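Local coordinates for putative cell adhesion protein (PDB 4DGU) that probably serves as a fimbrillin-like pilus subunit in cell adhesion of the human gut bacterium Bacteroides thetaiotaomicron, and can bind zinc ions, at the interface of chains A and B. Residues are numbered along the deposited sequence; one frame, centred on the assembly and turned at random. Chains: chain A/B, putative cell adhesion protein.

Contact 1: the interface of chains A and B. Residues chain A 21-24, 29, 126; chain B 245-247.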
# COMPACT_ATOMS: atom_id res chain seq x y z
N ALA A 21 17.97 -6.99 -16.88
CA ALA A 21 16.59 -7.32 -17.24
C ALA A 21 15.68 -6.15 -16.88
O ALA A 21 15.96 -5.42 -15.92
CB ALA A 21 16.13 -8.57 -16.53
N LEU A 22 14.63 -5.96 -17.69
CA LEU A 22 13.65 -4.90 -17.49
C LEU A 22 12.50 -5.30 -16.61
O LEU A 22 12.01 -6.42 -16.63
CB LEU A 22 13.01 -4.45 -18.81
CG LEU A 22 13.89 -3.96 -19.93
CD1 LEU A 22 13.10 -3.91 -21.20
CD2 LEU A 22 14.52 -2.66 -19.57
N SER A 23 11.92 -4.27 -16.02
CA SER A 23 10.66 -4.31 -15.31
C SER A 23 9.85 -3.18 -15.94
O SER A 23 10.27 -2.61 -16.96
CB SER A 23 10.88 -4.17 -13.81
OG SER A 23 9.66 -4.31 -13.09
N ASP A 24 8.70 -2.87 -15.35
CA ASP A 24 7.85 -1.76 -15.76
C ASP A 24 8.66 -0.43 -15.74
O ASP A 24 9.50 -0.26 -14.84
CB ASP A 24 6.62 -1.68 -14.83
CG ASP A 24 5.68 -0.54 -15.15
OD1 ASP A 24 4.81 -0.71 -16.01
OD2 ASP A 24 5.93 0.58 -14.66
N THR A 29 14.14 -1.49 -9.61
CA THR A 29 14.72 -2.83 -9.50
C THR A 29 16.06 -2.61 -8.86
O THR A 29 16.59 -1.48 -8.94
CB THR A 29 14.85 -3.57 -10.86
OG1 THR A 29 15.74 -2.86 -11.72
CG2 THR A 29 13.54 -3.79 -11.53
N LYS A 126 18.85 -10.69 -14.35
CA LYS A 126 17.98 -10.48 -13.21
C LYS A 126 18.82 -10.75 -11.94
O LYS A 126 19.63 -11.69 -11.98
CB LYS A 126 16.79 -11.47 -13.26
CG LYS A 126 15.82 -11.31 -14.41
CD LYS A 126 14.75 -12.39 -14.37
CE LYS A 126 13.73 -12.27 -15.49
NZ LYS A 126 12.86 -13.49 -15.52
N LEU B 245 8.54 -6.54 -10.37
CA LEU B 245 8.27 -7.72 -11.17
C LEU B 245 9.01 -7.61 -12.49
O LEU B 245 8.69 -6.76 -13.29
CB LEU B 245 6.75 -7.82 -11.38
CG LEU B 245 6.23 -9.06 -12.13
CD1 LEU B 245 6.51 -10.35 -11.32
CD2 LEU B 245 4.74 -8.91 -12.45
N TYR B 246 10.00 -8.47 -12.72
CA TYR B 246 10.68 -8.47 -14.00
C TYR B 246 9.71 -8.91 -15.10
O TYR B 246 8.75 -9.65 -14.83
CB TYR B 246 11.88 -9.40 -13.96
CG TYR B 246 13.07 -8.93 -13.16
CD1 TYR B 246 13.89 -7.90 -13.63
CD2 TYR B 246 13.49 -9.62 -12.02
CE1 TYR B 246 15.06 -7.54 -12.95
CE2 TYR B 246 14.66 -9.28 -11.35
CZ TYR B 246 15.44 -8.22 -11.81
OH TYR B 246 16.59 -7.85 -11.15
N ARG B 247 9.94 -8.43 -16.34
CA ARG B 247 9.13 -8.77 -17.52
C ARG B 247 9.31 -10.24 -17.95
O ARG B 247 10.44 -10.79 -17.82
CB ARG B 247 9.49 -7.84 -18.69
CG ARG B 247 8.79 -6.52 -18.61
CD ARG B 247 8.59 -5.91 -19.99
NE ARG B 247 7.92 -4.61 -19.86
CZ ARG B 247 8.51 -3.44 -20.07
NH1 ARG B 247 9.77 -3.39 -20.48
NH2 ARG B 247 7.84 -2.32 -19.89
OXT ARG B 247 8.32 -10.83 -18.44
O HOH W 1 12.90 -9.01 -17.63
O HOH W 2 11.39 -13.13 -18.30
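A:Lys126 lays its aliphatic chain over one face of the B:Tyr246 ring, the two side chains running past each other in opposite directions. CG of the lysine sits over the middle of the ring, 3.7 Å from its centroid, with CB near CE2 and CE reaching back to the tyrosine CB. The lysine chain is extended beyond CG, which spreads its methylenes along the ring and carries the amino NZ past it, toward a water that also meets the C-terminal O of B:Arg247. The methyl CB of A:Ala21 lies 3.7 Å from CD1 of the ring, and the carbonyl O of A:Leu22 sits at the ring edge, in its plane. An alanine in place of B:Tyr246 would probably leave a gap beside A:Ala21 and free the A:Lys126 methylenes to turn. Beyond the ring, B:Arg247 N gives A:Leu22 O a nearly straight hydrogen bond of 2.9 Å. A:Ser23 holds its hydroxyl OG anti to the backbone N (chi1 -176°) and donates to B:Leu245 O at 2.6 Å, approaching from above the carbonyl plane. The B:Arg247 guanidinium turns one face toward A:Ser23 O, while CD1 of A:Leu22 meets its edge 3.5 Å from NH1. The extreme C-terminus of chain B, a loop after strand 237-242, is thus pinned between the loop following strand 13-20 and strand 120-127 of chain A.

Contact 2: the interface of chains A and B. Residues chain A 28, 219-224; chain B 242-244.
B:Val243 and B:Pro244 press against A:Asp219, A:Gly223 and A:Ser224 where the tail after the last strand of one fimbrillin-like chain enters its partner. This is the tight part. A:Ser224 turns its hydroxyl OG anti to its own carbonyl carbon (chi1 -79°), which aims it at B:Asn242 O; the 2.8 Å hydrogen bond lies in the carbonyl plane, on a lone pair. The same OG accepts the backbone N-H of A:Lys221 at 3.2 Å in an almost straight bond, so the loop of chain A fixes the hydroxyl that grips chain B. B:Val243 points both its methyls toward the carbonyl O of A:Asp219, CG2 lying 3.5 Å from it. The B:Pro244 ring meets the next turn of the loop with its CG and CD end: CD stands 3.7 Å from A:Ser224 CA and 3.6 Å from A:Gly223 O. CB of the proline comes within 3.4 Å of A:Arg28 O. The rest is looser. A:Lys221 and A:Leu220 border the valine and the strand end from a distance, the lysine CG remaining 4.4 Å from B:Val243 CG1. A:Arg28 bends away along its chain at chi2 and chi3, its guanidinium plane turned 59° from the B:Asn242 amide; the close approach of its CG to that amide is doubtful. OD1 of B:Asn242 lies about 4.0 Å from A:Ser224 CA.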
# COMPACT_ATOMS: atom_id res chain seq x y z
N ARG A 28 11.32 0.55 -9.65
CA ARG A 28 12.67 0.42 -9.17
C ARG A 28 13.01 -1.08 -9.05
O ARG A 28 12.21 -1.85 -8.51
CB ARG A 28 12.79 1.13 -7.81
CG ARG A 28 14.08 0.87 -7.01
CD ARG A 28 15.27 1.58 -7.60
NE ARG A 28 15.27 2.99 -7.24
CZ ARG A 28 15.48 3.99 -8.09
NH1 ARG A 28 15.68 3.74 -9.37
NH2 ARG A 28 15.47 5.24 -7.67
N ASP A 219 7.02 -9.24 0.73
CA ASP A 219 7.14 -10.55 0.12
C ASP A 219 8.22 -10.43 -0.96
O ASP A 219 7.91 -10.22 -2.15
CB ASP A 219 5.78 -11.01 -0.44
CG ASP A 219 5.66 -12.50 -0.78
OD1 ASP A 219 6.59 -13.28 -0.42
OD2 ASP A 219 4.64 -12.90 -1.40
N LEU A 220 9.49 -10.49 -0.53
CA LEU A 220 10.66 -10.25 -1.37
C LEU A 220 10.83 -11.29 -2.45
O LEU A 220 10.59 -12.48 -2.22
CB LEU A 220 11.94 -10.17 -0.53
CG LEU A 220 11.95 -9.16 0.65
CD1 LEU A 220 13.12 -9.46 1.57
CD2 LEU A 220 11.99 -7.70 0.18
N LYS A 221 11.20 -10.83 -3.65
CA LYS A 221 11.43 -11.67 -4.82
C LYS A 221 12.68 -11.14 -5.57
O LYS A 221 13.34 -10.22 -5.11
CB LYS A 221 10.18 -11.66 -5.73
CG LYS A 221 8.88 -12.19 -5.12
CD LYS A 221 8.85 -13.71 -4.99
CE LYS A 221 7.71 -14.19 -4.14
NZ LYS A 221 6.40 -14.08 -4.83
N ALA A 222 13.01 -11.75 -6.73
CA ALA A 222 14.09 -11.29 -7.58
C ALA A 222 13.82 -9.84 -8.00
O ALA A 222 12.67 -9.48 -8.31
CB ALA A 222 14.21 -12.19 -8.80
N GLY A 223 14.88 -9.03 -7.95
CA GLY A 223 14.82 -7.62 -8.31
C GLY A 223 14.54 -6.71 -7.13
O GLY A 223 14.60 -5.49 -7.30
N SER A 224 14.20 -7.28 -5.95
CA SER A 224 13.85 -6.54 -4.73
C SER A 224 15.06 -5.96 -4.06
O SER A 224 16.18 -6.49 -4.16
CB SER A 224 13.13 -7.43 -3.71
OG SER A 224 11.75 -7.65 -3.98
N ASN B 242 11.12 -2.80 -1.70
CA ASN B 242 10.20 -2.81 -2.84
C ASN B 242 10.17 -4.21 -3.42
O ASN B 242 11.12 -4.98 -3.26
CB ASN B 242 10.48 -1.73 -3.94
CG ASN B 242 11.89 -1.71 -4.47
OD1 ASN B 242 12.54 -2.74 -4.63
ND2 ASN B 242 12.36 -0.54 -4.85
N VAL B 243 9.07 -4.53 -4.07
CA VAL B 243 8.83 -5.83 -4.66
C VAL B 243 8.53 -5.60 -6.12
O VAL B 243 7.37 -5.52 -6.49
CB VAL B 243 7.70 -6.66 -3.92
CG1 VAL B 243 7.60 -8.07 -4.50
CG2 VAL B 243 7.95 -6.73 -2.41
N PRO B 244 9.53 -5.43 -6.99
CA PRO B 244 9.21 -5.29 -8.42
C PRO B 244 8.87 -6.62 -9.09
O PRO B 244 9.08 -7.70 -8.53
CB PRO B 244 10.51 -4.74 -9.00
CG PRO B 244 11.53 -5.39 -8.20
CD PRO B 244 10.99 -5.43 -6.79

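Contact 3: the interface of chains A and B. Residues chain A 242-244; chain B 27-28, 218-219, 223-225.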
# COMPACT_ATOMS: atom_id res chain seq x y z
N ASN A 242 -6.39 4.78 9.78
CA ASN A 242 -7.23 4.45 8.63
C ASN A 242 -7.82 5.67 8.00
O ASN A 242 -8.27 6.53 8.73
CB ASN A 242 -8.42 3.60 9.04
CG ASN A 242 -8.22 2.23 9.57
OD1 ASN A 242 -7.13 1.69 9.65
ND2 ASN A 242 -9.32 1.66 9.92
N VAL A 243 -7.93 5.70 6.67
CA VAL A 243 -8.59 6.78 5.95
C VAL A 243 -9.66 6.13 5.08
O VAL A 243 -9.40 5.89 3.91
CB VAL A 243 -7.62 7.68 5.12
CG1 VAL A 243 -8.39 8.87 4.50
CG2 VAL A 243 -6.42 8.17 5.95
N PRO A 244 -10.81 5.70 5.61
CA PRO A 244 -11.77 5.04 4.73
C PRO A 244 -12.46 6.04 3.79
O PRO A 244 -12.56 7.24 4.07
CB PRO A 244 -12.74 4.42 5.73
CG PRO A 244 -12.78 5.41 6.82
CD PRO A 244 -11.34 5.82 6.97
N THR B 27 -12.68 -1.23 4.93
CA THR B 27 -11.88 -0.46 5.91
C THR B 27 -12.77 -0.06 7.08
O THR B 27 -13.91 0.38 6.89
CB THR B 27 -11.21 0.78 5.25
OG1 THR B 27 -10.58 0.38 4.04
CG2 THR B 27 -10.13 1.45 6.13
N ARG B 28 -12.24 -0.20 8.30
CA ARG B 28 -12.97 0.21 9.49
C ARG B 28 -12.96 1.77 9.61
O ARG B 28 -11.92 2.43 9.43
CB ARG B 28 -12.38 -0.46 10.72
CG ARG B 28 -13.11 -1.71 11.11
CD ARG B 28 -12.70 -2.09 12.51
NE ARG B 28 -13.23 -3.40 12.91
CZ ARG B 28 -12.91 -4.03 14.03
NH1 ARG B 28 -12.05 -3.48 14.89
NH2 ARG B 28 -13.43 -5.22 14.31
N LEU B 218 -0.99 10.23 5.75
CA LEU B 218 -2.37 10.11 6.23
C LEU B 218 -3.09 11.40 5.97
O LEU B 218 -2.87 12.37 6.69
CB LEU B 218 -2.43 9.77 7.74
CG LEU B 218 -1.79 8.47 8.22
CD1 LEU B 218 -1.37 8.57 9.70
CD2 LEU B 218 -2.69 7.29 7.96
N ASP B 219 -3.91 11.43 4.93
CA ASP B 219 -4.69 12.62 4.55
C ASP B 219 -6.03 12.44 5.23
O ASP B 219 -6.96 11.90 4.64
CB ASP B 219 -4.78 12.74 3.01
CG ASP B 219 -5.26 14.09 2.49
OD1 ASP B 219 -5.37 15.04 3.30
OD2 ASP B 219 -5.47 14.22 1.26
N GLY B 223 -14.43 10.19 9.25
CA GLY B 223 -14.43 8.73 9.23
C GLY B 223 -13.08 8.10 9.52
O GLY B 223 -13.00 6.90 9.84
N SER B 224 -11.99 8.90 9.45
CA SER B 224 -10.61 8.45 9.72
C SER B 224 -10.37 8.25 11.24
O SER B 224 -11.00 8.88 12.08
CB SER B 224 -9.59 9.42 9.15
OG SER B 224 -9.67 9.50 7.73
N THR B 225 -9.44 7.37 11.57
CA THR B 225 -8.99 7.07 12.94
C THR B 225 -7.48 7.10 12.91
O THR B 225 -6.86 6.74 11.92
CB THR B 225 -9.52 5.72 13.46
OG1 THR B 225 -10.88 5.57 13.09
CG2 THR B 225 -9.34 5.57 15.00
O HOH W 3 -11.89 9.04 6.02
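A:Asn242 pairs with B:Thr225 in an antiparallel beta bridge that adds the end of strand 237-242 of one fimbrillin-like chain to strand 225-230 of the other. Two backbone hydrogen bonds make the bridge: A:Asn242 N to B:Thr225 O at 2.9 Å, and B:Thr225 N to A:Asn242 O at 3.2 Å. A side-chain bond to a separate loop of chain B reinforces it. The A:Asn242 carboxamide sits anti to its own carbonyl carbon (chi1 -66°), which swings ND2 toward that loop, where it donates to B:Arg28 O at 2.8 Å. The acceptor lies close to the amide plane, although the donor is tilted 23° from the plane of the carbonyl. Between them, these bonds hold both the backbone and the amide of the asparagine. Water makes a further polar link, joining B:Ser224 OG to A:Pro244 O. The remaining contacts are packing. The methyl CG2 of B:Thr27, anti to the threonine backbone N, lies alongside A:Asn242 and touches its CB at 4.0 Å, the two side chains running in opposite directions. The same methyl also meets A:Pro244 CB, and the other end of that ring, CD, stands 3.9 Å from B:Ser224 CA. A:Val243 directs CG1 toward two polar atoms of chain B, 3.5 Å from B:Ser224 OG and slightly nearer to B:Asp219 O, while B:Leu218 CD2 lies farther off, near CG2.

Contacts 1 and 2 are neighbours, the centres of their C-alpha atoms about 9 Å apart, and follow one continuous stretch of chain B from the end of strand 237-242 to the C-terminus. The C-alpha centre of contact 3 is about 33 Å from that of contact 1 and about 28 Å from that of contact 2. Contact 3 is the two-fold counterpart of contact 2, sharing residues 28, 219, 223, 224 and 242-244, though the Asn242 side chain is turned differently in the two copies. Each chain thus gives its C-terminal strand and tail to the other. In a pilus protein this suggests strand donation, although the structure alone does not show that assembly uses this pairing.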